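Side-chain contacts in voltage-sensor containing phosphatase (Ciona intestinalis, PDB 3V0D), which probably removes phosphate from membrane phosphoinositides under the control of a voltage sensor, using a PTEN-like phosphatase domain joined to a C2 domain: residues V90-D93 with V97-L100; R68-C73 with L104-D109; I124-K127 with R132-T135; V137-L142 with G183-I188. The protein carries 1 engineered substitution. One frame throughout, in Å; residues are numbered along the deposited sequence. Where two conformers were deposited one is given.

All four contacts lie in the phosphatase domain. Contacts 1, 3 and 4 are buried, while contact 2 runs from a buried pair of rings to a partly exposed ion pair. Contacts 1, 2 and 3 all reach the same sheet: strands 87-92 and 121-125 both pair with strand 67-73. Contacts 3 and 4 share helix 131-143. Their chemistry follows their place. Contact 3 holds a phosphate at the end of a strand. Contact 1, close by, is apolar with two bridging waters. Contact 2 ties a helix to the sheet with a salt bridge and an aromatic pair. Contact 4 joins two helices mainly through apolar groups and a ring set against a backbone carbonyl.

Contact 1: residues V90-D93 with V97-L100; sequences VMID and VPTL
Ile92 and Pro98 meet where strand 87-92 ends and the chain loops round toward helix 100-115. By sequence this loop probably corresponds to the WPD loop of PTEN-like phosphatases. Ile92 does most of the touching. Its two side-chain branches reach different parts of the loop. CG2 stands anti to the backbone N (chi1 of the main branch is -51°), and this turns it to the peptide link before the proline, with Ile92 CG2 3.6 Å from Val97 C. The other branch runs alongside the proline ring, the two side chains pointing the same way. Here Ile92 CD1 is 3.9 Å from Pro98 CB. Val90, two residues back on the same face of the strand, adds a looser contact, Val90 CG1 to Pro98 CB at 4.4 Å. Leu136 of helix 131-143 touches Val90, Ile92 and Pro98. Val97 points away from the strand, and its side chain touches Ser177, Gln178 and Tyr181 of helix 176-191.

The backbones are linked through water. One water donates to Met91 O at 3.2 Å and accepts from Thr99 N at 3.1 Å. A second accepts from Asp93 N at 2.9 Å and donates to Val97 O at 3.0 Å. These bridges satisfy polar backbone groups that do not reach one another directly. Thr99 is the N-cap of the following helix, and its OG1 accepts from Asp102 N. Ile92 O is used by Arg132 NH1 of the phosphate-binding loop. The arrangement is a strand-loop-helix connection of the protein tyrosine phosphatase fold, with both ends of its loop held together beside the active-site pocket.

Contact 2: residues R68-C73 with L104-D109; sequences RIYNLC and LKFIDD
Tyr70 and Phe106 form the tightly packed, buried part of this contact between strand 67-73 and helix 100-115. The pair is T-shaped. Phe106 brings the edge of its ring over the centre of one Tyr70 face, with the planes at 87° and the centroids 4.9 Å apart. The closest carbons are Tyr70 CD2 and Phe106 CD1, at 3.5 Å. Tyr88 of strand 87-92 also meets the Tyr70 ring, and Leu136 touches Phe106 from helix 131-143.

The looser, partly exposed end is polar. Asp109 CG is anti to the backbone N (chi1 178°), which carries the carboxylate toward the strand. Arg68 and Asp109 approach from opposite directions and form a side-on salt bridge, with their flat groups nearly coplanar. Arg68 NE donates to Asp109 OD1 at 2.7 Å, in the guanidinium plane and almost straight at 177°, using the syn lone pair of Asp109 OD1. Arg68 NH2 donates to Asp109 OD2 at 3.0 Å in a more bent bond. Tyr70 OH joins the two parts by donating to Asp109 OD1 at 2.7 Å, nearly along the C-O axis of that oxygen. Nearby, Lys105 NZ bonds to Tyr88 OH.

Asp109 OD1 thus accepts from two donors, one of them charged. This would favour the ionised carboxylate and fix its rotation, and it ties the Tyr70 hydroxyl, and with it the buried ring, to the salt bridge.

Contact 3: residues I124-K127 with R132-T135; sequences IHSK and RTGT. Engineered in segment 124-127: Ser126 (natural residue Cys). With PO4 (phosphate ion), chain C.
Ser126 and Arg132 grip one phosphate ion, probably from the crystallisation liquor, in the loop between strand 121-125 and helix 131-143. Ser126 is engineered and replaces the natural cysteine. Its OG donates to phosphate O4 at 2.6 Å. The backbone N of Arg132 reaches the same oxygen at 2.8 Å. Arg132 NH2 donates to phosphate O2 at 2.7 Å, with the phosphorus at the guanidinium edge and in its plane. Lys127 N also binds O2, at 2.7 Å. The arginine chain bends at chi3 (-74°) to bring its edge round to the ion. Gly128 N and Lys130 N complete the cradle.

In the second shell, Thr133 OG1 donates to Ser126 OG at 2.8 Å. Arg132 NH1 forms a salt bridge with Glu75. His125 ND1 donates to Ser126 O, nearly straight at 175°, while its NE2 bonds to Tyr78 OH. Farther out, Ile124 and Thr133 slide past each other in opposite directions, CG2 to CG2 at 4.0 Å. Lys127 CB lies at the guanidinium edge, 3.5 Å from Arg132 NH2.

This is the P-loop of the cysteine phosphatases, CX5R in the natural sequence. Backbone amides and arginine converge on one tetrahedral anion, consistent with a site shaped for a substrate phosphate.

Contact 4: residues V137-L142 with G183-I188; sequences VSSWLL and GYFEKI
Phe185 sets its CD2 and CE2 atoms against Ser139, where helix 176-191 runs beside helix 131-143. Its CG is anti to the backbone N (chi1 -177°), which sends the ring across to the other helix. Phe185 CE2 comes to 3.3 Å from Ser139 O, and Phe185 CD2 lies 3.9 Å from Ser139 CB. At the root of the ring, Phe185 CB is 4.0 Å from Ser139 OG. That hydroxyl is already engaged in its own helix, with Thr135 O.

Leu142, one turn further along, adds the apolar part. It and Phe185 slide past each other in opposite directions. Its CD1 sits at the edge of the ring, near the ring plane, with Leu142 CD1 4.2 Å from Phe185 CD2. The same methyl group touches the start of Glu186, where Leu142 CD1 is 4.1 Å from Glu186 CB. Beyond that carbon the glutamate is extended and carries its carboxylate to other partners: OE1 accepts from Ala150 N, and OE2 pairs with Lys190.

The two helix segments are close to parallel, their axes 9.7 Å apart at closest approach, with a crossing angle of -21°. Val182, a turn before Phe185, also touches Ser139 and Leu142. Leu104 and Ile107 of helix 100-115 pack on the ring at CE1, so the Phe185 ring lies between helix 131-143 and helix 100-115. The Ser139 hydroxyl and the Glu186 carboxylate are thus both engaged outside this pair of segments. The contact itself rests on apolar contacts and on ring carbons lying against a backbone carbonyl, with no charged pair across it.

Contact 1: residues V90-D93 with V97-L100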
loop_
_atom_site.group_PDB
_atom_site.type_symbol
_atom_site.label_atom_id
_atom_site.label_comp_id
_atom_site.label_asym_id
_atom_site.label_seq_id
_atom_site.Cartn_x
_atom_site.Cartn_y
_atom_site.Cartn_z
ATOM N N VAL A 90 11.403 7.218 0.762
ATOM C CA VAL A 90 10.073 7.111 1.360
ATOM C C VAL A 90 10.046 5.746 2.053
ATOM O O VAL A 90 10.226 4.721 1.391
ATOM C CB VAL A 90 8.927 7.204 0.297
ATOM C CG1 VAL A 90 7.592 7.329 0.996
ATOM C CG2 VAL A 90 9.136 8.370 -0.666
ATOM N N MET A 91 9.861 5.722 3.370
ATOM C CA MET A 91 10.029 4.476 4.120
ATOM C C MET A 91 8.726 3.685 4.104
ATOM O O MET A 91 7.869 3.901 4.948
ATOM C CB MET A 91 10.482 4.795 5.546
ATOM C CG MET A 91 11.814 5.536 5.574
ATOM S SD MET A 91 13.220 4.551 5.022
ATOM C CE MET A 91 13.600 3.631 6.509
ATOM N N ILE A 92 8.547 2.831 3.118
ATOM C CA ILE A 92 7.321 2.028 2.989
ATOM C C ILE A 92 7.715 0.560 3.135
ATOM O O ILE A 92 8.627 0.080 2.461
ATOM C CB ILE A 92 6.630 2.250 1.631
ATOM C CG1 ILE A 92 6.439 3.756 1.340
ATOM C CG2 ILE A 92 5.284 1.523 1.642
ATOM C CD1 ILE A 92 5.963 4.022 -0.069
ATOM N N ASP A 93 7.024 -0.178 4.013
ATOM C CA ASP A 93 7.257 -1.615 4.093
ATOM C C ASP A 93 6.662 -2.313 2.872
ATOM O O ASP A 93 5.599 -1.919 2.367
ATOM C CB ASP A 93 6.596 -2.193 5.339
ATOM C CG ASP A 93 7.186 -1.708 6.632
ATOM O OD1 ASP A 93 8.267 -1.095 6.667
ATOM O OD2 ASP A 93 6.538 -1.990 7.671
ATOM N N VAL A 97 1.765 0.631 2.768
ATOM C CA VAL A 97 1.497 1.955 2.214
ATOM C C VAL A 97 2.312 3.000 2.936
ATOM O O VAL A 97 2.678 2.830 4.101
ATOM C CB VAL A 97 -0.023 2.327 2.288
ATOM C CG1 VAL A 97 -0.832 1.461 1.327
ATOM C CG2 VAL A 97 -0.549 2.262 3.710
ATOM N N PRO A 98 2.558 4.140 2.269
ATOM C CA PRO A 98 3.112 5.299 2.975
ATOM C C PRO A 98 2.032 5.903 3.883
ATOM O O PRO A 98 0.835 5.770 3.621
ATOM C CB PRO A 98 3.403 6.272 1.826
ATOM C CG PRO A 98 2.327 5.984 0.820
ATOM C CD PRO A 98 2.175 4.464 0.875
ATOM N N THR A 99 2.471 6.640 4.894
ATOM C CA THR A 99 1.519 7.495 5.586
ATOM C C THR A 99 1.023 8.568 4.606
ATOM O O THR A 99 1.726 8.919 3.645
ATOM C CB THR A 99 2.120 8.157 6.827
ATOM O OG1 THR A 99 3.172 9.040 6.411
ATOM C CG2 THR A 99 2.597 7.133 7.842
ATOM N N LEU A 100 -0.159 9.127 4.868
ATOM C CA LEU A 100 -0.622 10.224 4.014
ATOM C C LEU A 100 0.292 11.418 4.121
ATOM O O LEU A 100 0.562 12.066 3.103
ATOM C CB LEU A 100 -2.092 10.589 4.248
ATOM C CG LEU A 100 -3.118 9.545 3.792
ATOM C CD1 LEU A 100 -4.518 10.073 4.072
ATOM C CD2 LEU A 100 -2.973 9.181 2.319
HETATM O O HOH W 1 5.521 6.087 5.038
HETATM O O HOH W 2 4.646 0.855 5.226
#

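Contact 2: residues R68-C73 with L104-D109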
loop_
_atom_site.group_PDB
_atom_site.type_symbol
_atom_site.label_atom_id
_atom_site.label_comp_id
_atom_site.label_asym_id
_atom_site.label_seq_id
_atom_site.Cartn_x
_atom_site.Cartn_y
_atom_site.Cartn_z
ATOM N N ARG A 68 15.810 12.609 -10.617
ATOM C CA ARG A 68 15.644 12.440 -9.178
ATOM C C ARG A 68 15.180 11.008 -8.970
ATOM O O ARG A 68 14.264 10.545 -9.667
ATOM C CB ARG A 68 14.660 13.445 -8.612
ATOM C CG ARG A 68 14.587 13.538 -7.110
ATOM C CD ARG A 68 14.048 14.898 -6.732
ATOM N NE ARG A 68 13.972 15.136 -5.298
ATOM C CZ ARG A 68 15.034 15.354 -4.532
ATOM N NH1 ARG A 68 16.250 15.325 -5.068
ATOM N NH2 ARG A 68 14.862 15.594 -3.232
ATOM N N ILE A 69 15.797 10.322 -8.011
ATOM C CA ILE A 69 15.490 8.916 -7.699
ATOM C C ILE A 69 14.721 8.853 -6.395
ATOM O O ILE A 69 15.113 9.494 -5.418
ATOM C CB ILE A 69 16.802 8.107 -7.534
ATOM C CG1 ILE A 69 17.793 8.349 -8.693
ATOM C CG2 ILE A 69 16.489 6.613 -7.323
ATOM C CD1 ILE A 69 17.274 7.958 -10.058
ATOM N N TYR A 70 13.659 8.043 -6.376
ATOM C CA TYR A 70 12.886 7.805 -5.161
ATOM C C TYR A 70 13.002 6.344 -4.772
ATOM O O TYR A 70 12.589 5.456 -5.539
ATOM C CB TYR A 70 11.412 8.189 -5.394
ATOM C CG TYR A 70 11.234 9.662 -5.655
ATOM C CD1 TYR A 70 11.330 10.184 -6.928
ATOM C CD2 TYR A 70 11.035 10.550 -4.592
ATOM C CE1 TYR A 70 11.193 11.551 -7.172
ATOM C CE2 TYR A 70 10.911 11.929 -4.814
ATOM C CZ TYR A 70 11.001 12.407 -6.110
ATOM O OH TYR A 70 10.857 13.747 -6.374
ATOM N N ASN A 71 13.575 6.109 -3.592
ATOM C CA ASN A 71 13.693 4.767 -3.026
ATOM C C ASN A 71 12.565 4.588 -2.027
ATOM O O ASN A 71 12.562 5.245 -0.980
ATOM C CB ASN A 71 15.056 4.605 -2.343
ATOM C CG ASN A 71 15.168 3.300 -1.599
ATOM O OD1 ASN A 71 14.309 2.430 -1.696
ATOM N ND2 ASN A 71 16.228 3.146 -0.833
ATOM N N LEU A 72 11.617 3.706 -2.349
ATOM C CA LEU A 72 10.412 3.505 -1.534
ATOM C C LEU A 72 10.571 2.378 -0.515
ATOM O O LEU A 72 9.600 1.993 0.132
ATOM C CB LEU A 72 9.221 3.243 -2.418
ATOM C CG LEU A 72 8.552 4.446 -3.063
ATOM C CD1 LEU A 72 9.508 5.484 -3.615
ATOM C CD2 LEU A 72 7.536 4.000 -4.059
ATOM N N CYS A 73 11.781 1.838 -0.351
ATOM C CA CYS A 73 11.949 0.661 0.516
ATOM C C CYS A 73 12.339 1.055 1.920
ATOM O O CYS A 73 13.430 1.593 2.153
ATOM C CB CYS A 73 13.055 -0.243 -0.024
ATOM S SG CYS A 73 12.758 -0.855 -1.681
ATOM N N LEU A 104 2.006 12.967 0.774
ATOM C CA LEU A 104 1.897 14.360 0.353
ATOM C C LEU A 104 3.276 15.032 0.298
ATOM O O LEU A 104 3.506 15.886 -0.558
ATOM C CB LEU A 104 0.960 15.136 1.252
ATOM C CG LEU A 104 -0.494 14.727 1.211
ATOM C CD1 LEU A 104 -1.355 15.679 2.025
ATOM C CD2 LEU A 104 -1.061 14.540 -0.167
ATOM N N LYS A 105 4.175 14.656 1.205
ATOM C CA LYS A 105 5.541 15.197 1.177
ATOM C C LYS A 105 6.261 14.775 -0.091
ATOM O O LYS A 105 6.943 15.581 -0.726
ATOM C CB LYS A 105 6.283 14.759 2.432
ATOM C CG LYS A 105 7.609 15.425 2.685
ATOM C CD LYS A 105 8.196 14.903 4.009
ATOM C CE LYS A 105 9.552 15.519 4.334
ATOM N NZ LYS A 105 10.607 15.180 3.331
ATOM N N PHE A 106 6.091 13.505 -0.484
ATOM C CA PHE A 106 6.656 13.018 -1.731
ATOM C C PHE A 106 6.083 13.816 -2.928
ATOM O O PHE A 106 6.832 14.259 -3.808
ATOM C CB PHE A 106 6.355 11.511 -1.908
ATOM C CG PHE A 106 6.379 11.085 -3.346
ATOM C CD1 PHE A 106 7.581 10.944 -4.047
ATOM C CD2 PHE A 106 5.176 10.884 -4.026
ATOM C CE1 PHE A 106 7.576 10.594 -5.408
ATOM C CE2 PHE A 106 5.182 10.529 -5.382
ATOM C CZ PHE A 106 6.387 10.390 -6.069
ATOM N N ILE A 107 4.759 14.003 -2.950
ATOM C CA ILE A 107 4.127 14.702 -4.071
ATOM C C ILE A 107 4.698 16.117 -4.166
ATOM O O ILE A 107 5.005 16.584 -5.255
ATOM C CB ILE A 107 2.590 14.694 -3.932
ATOM C CG1 ILE A 107 2.037 13.274 -4.179
ATOM C CG2 ILE A 107 1.945 15.727 -4.862
ATOM C CD1 ILE A 107 2.160 12.760 -5.644
ATOM N N ASP A 108 4.854 16.810 -3.043
ATOM C CA ASP A 108 5.392 18.156 -3.115
ATOM C C ASP A 108 6.843 18.177 -3.566
ATOM O O ASP A 108 7.251 19.060 -4.333
ATOM C CB ASP A 108 5.238 18.912 -1.818
ATOM C CG ASP A 108 5.300 20.435 -2.076
ATOM O OD1 ASP A 108 6.260 21.079 -1.670
ATOM O OD2 ASP A 108 4.414 20.987 -2.769
ATOM N N ASP A 109 7.647 17.227 -3.090
ATOM C CA ASP A 109 9.027 17.145 -3.536
ATOM C C ASP A 109 9.119 16.939 -5.051
ATOM O O ASP A 109 9.877 17.627 -5.754
ATOM C CB ASP A 109 9.764 16.051 -2.769
ATOM C CG ASP A 109 11.207 15.893 -3.227
ATOM O OD1 ASP A 109 11.458 15.169 -4.198
ATOM O OD2 ASP A 109 12.092 16.572 -2.645
#

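Contact 3: residues I124-K127 with R132-T135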
loop_
_atom_site.group_PDB
_atom_site.type_symbol
_atom_site.label_atom_id
_atom_site.label_comp_id
_atom_site.label_asym_id
_atom_site.label_seq_id
_atom_site.Cartn_x
_atom_site.Cartn_y
_atom_site.Cartn_z
ATOM N N ILE A 124 11.088 6.173 -9.884
ATOM C CA ILE A 124 10.542 5.632 -8.647
ATOM C C ILE A 124 10.833 4.148 -8.612
ATOM O O ILE A 124 10.569 3.438 -9.582
ATOM C CB ILE A 124 9.045 5.943 -8.556
ATOM C CG1 ILE A 124 8.828 7.474 -8.602
ATOM C CG2 ILE A 124 8.440 5.342 -7.303
ATOM C CD1 ILE A 124 7.410 7.929 -8.817
ATOM N N HIS A 125 11.401 3.687 -7.506
ATOM C CA HIS A 125 11.672 2.268 -7.352
ATOM C C HIS A 125 11.300 1.773 -6.000
ATOM O O HIS A 125 11.257 2.517 -5.006
ATOM C CB HIS A 125 13.133 1.888 -7.688
ATOM C CG HIS A 125 14.120 2.169 -6.598
ATOM N ND1 HIS A 125 14.304 1.327 -5.519
ATOM C CD2 HIS A 125 14.992 3.198 -6.424
ATOM C CE1 HIS A 125 15.237 1.838 -4.724
ATOM N NE2 HIS A 125 15.685 2.961 -5.257
ATOM N N SER A 126 11.082 0.462 -5.942
ATOM C CA SER A 126 10.891 -0.236 -4.700
ATOM C C SER A 126 11.778 -1.486 -4.747
ATOM O O SER A 126 12.948 -1.354 -5.125
ATOM C CB SER A 126 9.413 -0.434 -4.392
ATOM O OG SER A 126 8.701 -0.876 -5.528
ATOM N N LYS A 127 11.282 -2.670 -4.379
ATOM C CA LYS A 127 12.088 -3.888 -4.545
ATOM C C LYS A 127 11.911 -4.374 -5.974
ATOM O O LYS A 127 12.865 -4.409 -6.754
ATOM C CB LYS A 127 11.685 -4.953 -3.518
ATOM C CG LYS A 127 12.500 -6.209 -3.626
ATOM C CD LYS A 127 12.150 -7.256 -2.560
ATOM C CE LYS A 127 13.036 -8.481 -2.740
ATOM N NZ LYS A 127 12.832 -9.528 -1.697
ATOM N N ARG A 132 4.530 -0.890 -4.328
ATOM C CA ARG A 132 4.813 0.408 -3.707
ATOM C C ARG A 132 5.063 1.466 -4.772
ATOM O O ARG A 132 4.554 2.590 -4.697
ATOM C CB ARG A 132 6.031 0.289 -2.776
ATOM C CG ARG A 132 5.711 -0.503 -1.503
ATOM C CD ARG A 132 6.972 -0.750 -0.702
ATOM N NE ARG A 132 7.808 -1.773 -1.310
ATOM C CZ ARG A 132 8.897 -2.266 -0.739
ATOM N NH1 ARG A 132 9.324 -1.753 0.421
ATOM N NH2 ARG A 132 9.574 -3.252 -1.323
ATOM N N THR A 133 5.854 1.099 -5.775
ATOM C CA THR A 133 6.119 1.982 -6.907
ATOM C C THR A 133 4.812 2.444 -7.557
ATOM O O THR A 133 4.634 3.641 -7.848
ATOM C CB THR A 133 7.072 1.292 -7.885
ATOM O OG1 THR A 133 8.359 1.226 -7.287
ATOM C CG2 THR A 133 7.219 2.067 -9.175
ATOM N N GLY A 134 3.893 1.512 -7.797
ATOM C CA GLY A 134 2.642 1.875 -8.439
ATOM C C GLY A 134 1.806 2.827 -7.604
ATOM O O GLY A 134 1.079 3.655 -8.145
ATOM N N THR A 135 1.878 2.722 -6.277
ATOM C CA THR A 135 1.112 3.606 -5.410
ATOM C C THR A 135 1.566 5.053 -5.657
ATOM O O THR A 135 0.736 5.970 -5.797
ATOM C CB THR A 135 1.334 3.245 -3.922
ATOM O OG1 THR A 135 1.052 1.862 -3.696
ATOM C CG2 THR A 135 0.473 4.059 -3.008
HETATM P P PO4 C . 7.472 -3.764 -4.611
HETATM O O1 PO4 C . 6.587 -4.794 -3.889
HETATM O O2 PO4 C . 8.799 -3.711 -3.892
HETATM O O3 PO4 C . 7.652 -4.245 -6.024
HETATM O O4 PO4 C . 6.811 -2.455 -4.578
#

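Contact 4: residues V137-L142 with G183-I188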
loop_
_atom_site.group_PDB
_atom_site.type_symbol
_atom_site.label_atom_id
_atom_site.label_comp_id
_atom_site.label_asym_id
_atom_site.label_seq_id
_atom_site.Cartn_x
_atom_site.Cartn_y
_atom_site.Cartn_z
ATOM N N VAL A 137 3.637 6.225 -8.239
ATOM C CA VAL A 137 3.545 6.626 -9.633
ATOM C C VAL A 137 2.108 7.034 -9.967
ATOM O O VAL A 137 1.868 8.049 -10.629
ATOM C CB VAL A 137 4.040 5.528 -10.604
ATOM C CG1 VAL A 137 3.663 5.868 -12.044
ATOM C CG2 VAL A 137 5.528 5.317 -10.496
ATOM N N SER A 138 1.130 6.228 -9.530
ATOM C CA SER A 138 -0.260 6.535 -9.849
ATOM C C SER A 138 -0.694 7.834 -9.192
ATOM O O SER A 138 -1.401 8.634 -9.790
ATOM C CB SER A 138 -1.174 5.378 -9.426
ATOM O OG SER A 138 -0.849 4.188 -10.116
ATOM N N SER A 139 -0.257 8.060 -7.953
ATOM C CA SER A 139 -0.569 9.323 -7.285
ATOM C C SER A 139 0.050 10.494 -8.060
ATOM O O SER A 139 -0.604 11.535 -8.230
ATOM C CB SER A 139 -0.062 9.295 -5.839
ATOM O OG SER A 139 -0.742 8.316 -5.070
ATOM N N TRP A 140 1.304 10.350 -8.491
ATOM C CA TRP A 140 1.938 11.417 -9.284
ATOM C C TRP A 140 1.170 11.709 -10.565
ATOM O O TRP A 140 0.986 12.860 -10.924
ATOM C CB TRP A 140 3.403 11.081 -9.578
ATOM C CG TRP A 140 3.977 12.066 -10.535
ATOM C CD1 TRP A 140 4.249 11.855 -11.871
ATOM C CD2 TRP A 140 4.227 13.445 -10.295
ATOM N NE1 TRP A 140 4.680 13.015 -12.459
ATOM C CE2 TRP A 140 4.658 14.009 -11.516
ATOM C CE3 TRP A 140 4.126 14.259 -9.171
ATOM C CZ2 TRP A 140 4.986 15.354 -11.640
ATOM C CZ3 TRP A 140 4.449 15.600 -9.297
ATOM C CH2 TRP A 140 4.881 16.127 -10.519
ATOM N N LEU A 141 0.723 10.658 -11.261
ATOM C CA LEU A 141 -0.002 10.859 -12.503
ATOM C C LEU A 141 -1.308 11.599 -12.294
ATOM O O LEU A 141 -1.712 12.386 -13.152
ATOM C CB LEU A 141 -0.227 9.529 -13.212
ATOM C CG LEU A 141 1.040 8.855 -13.700
ATOM C CD1 LEU A 141 0.736 7.431 -14.164
ATOM C CD2 LEU A 141 1.767 9.708 -14.778
ATOM N N LEU A 142 -1.963 11.368 -11.153
ATOM C CA LEU A 142 -3.131 12.146 -10.767
ATOM C C LEU A 142 -2.741 13.601 -10.515
ATOM O O LEU A 142 -3.408 14.533 -10.975
ATOM C CB LEU A 142 -3.772 11.589 -9.496
ATOM C CG LEU A 142 -4.534 10.291 -9.620
ATOM C CD1 LEU A 142 -4.931 9.778 -8.239
ATOM C CD2 LEU A 142 -5.751 10.453 -10.535
ATOM N N GLY A 183 -6.655 6.206 -3.886
ATOM C CA GLY A 183 -7.981 6.805 -3.786
ATOM C C GLY A 183 -8.035 7.917 -2.760
ATOM O O GLY A 183 -8.676 8.948 -2.985
ATOM N N TYR A 184 -7.368 7.733 -1.621
ATOM C CA TYR A 184 -7.262 8.795 -0.643
ATOM C C TYR A 184 -6.599 10.035 -1.247
ATOM O O TYR A 184 -7.046 11.170 -1.000
ATOM C CB TYR A 184 -6.445 8.352 0.552
ATOM C CG TYR A 184 -7.106 7.415 1.553
ATOM C CD1 TYR A 184 -6.314 6.806 2.522
ATOM C CD2 TYR A 184 -8.483 7.163 1.586
ATOM C CE1 TYR A 184 -6.866 6.031 3.531
ATOM C CE2 TYR A 184 -9.049 6.378 2.592
ATOM C CZ TYR A 184 -8.234 5.842 3.587
ATOM O OH TYR A 184 -8.741 5.087 4.622
ATOM N N PHE A 185 -5.524 9.847 -2.022
ATOM C CA PHE A 185 -4.888 10.983 -2.661
ATOM C C PHE A 185 -5.849 11.700 -3.622
ATOM O O PHE A 185 -5.915 12.926 -3.636
ATOM C CB PHE A 185 -3.587 10.576 -3.359
ATOM C CG PHE A 185 -2.904 11.767 -3.956
ATOM C CD1 PHE A 185 -2.388 12.773 -3.141
ATOM C CD2 PHE A 185 -2.864 11.948 -5.339
ATOM C CE1 PHE A 185 -1.865 13.944 -3.699
ATOM C CE2 PHE A 185 -2.312 13.094 -5.883
ATOM C CZ PHE A 185 -1.803 14.083 -5.078
ATOM N N GLU A 186 -6.586 10.936 -4.414
ATOM C CA GLU A 186 -7.589 11.536 -5.290
ATOM C C GLU A 186 -8.567 12.397 -4.489
ATOM O O GLU A 186 -8.897 13.523 -4.892
ATOM C CB GLU A 186 -8.325 10.439 -6.047
ATOM C CG GLU A 186 -9.427 10.977 -6.977
ATOM C CD GLU A 186 -10.321 9.910 -7.601
ATOM O OE1 GLU A 186 -9.964 8.731 -7.622
ATOM O OE2 GLU A 186 -11.402 10.278 -8.119
ATOM N N LYS A 187 -9.036 11.869 -3.357
ATOM C CA LYS A 187 -9.981 12.597 -2.514
ATOM C C LYS A 187 -9.352 13.859 -1.931
ATOM O O LYS A 187 -10.020 14.906 -1.817
ATOM C CB LYS A 187 -10.503 11.695 -1.391
ATOM C CG LYS A 187 -11.591 12.327 -0.528
ATOM C CD LYS A 187 -12.310 11.319 0.359
ATOM C CE LYS A 187 -13.140 10.333 -0.458
ATOM N NZ LYS A 187 -14.118 11.022 -1.363
ATOM N N ILE A 188 -8.088 13.778 -1.528
ATOM C CA ILE A 188 -7.376 14.936 -1.008
ATOM C C ILE A 188 -7.275 16.042 -2.074
ATOM O O ILE A 188 -7.536 17.220 -1.798
ATOM C CB ILE A 188 -6.006 14.500 -0.481
ATOM C CG1 ILE A 188 -6.219 13.794 0.850
ATOM C CG2 ILE A 188 -5.044 15.692 -0.340
ATOM C CD1 ILE A 188 -5.028 13.020 1.363
#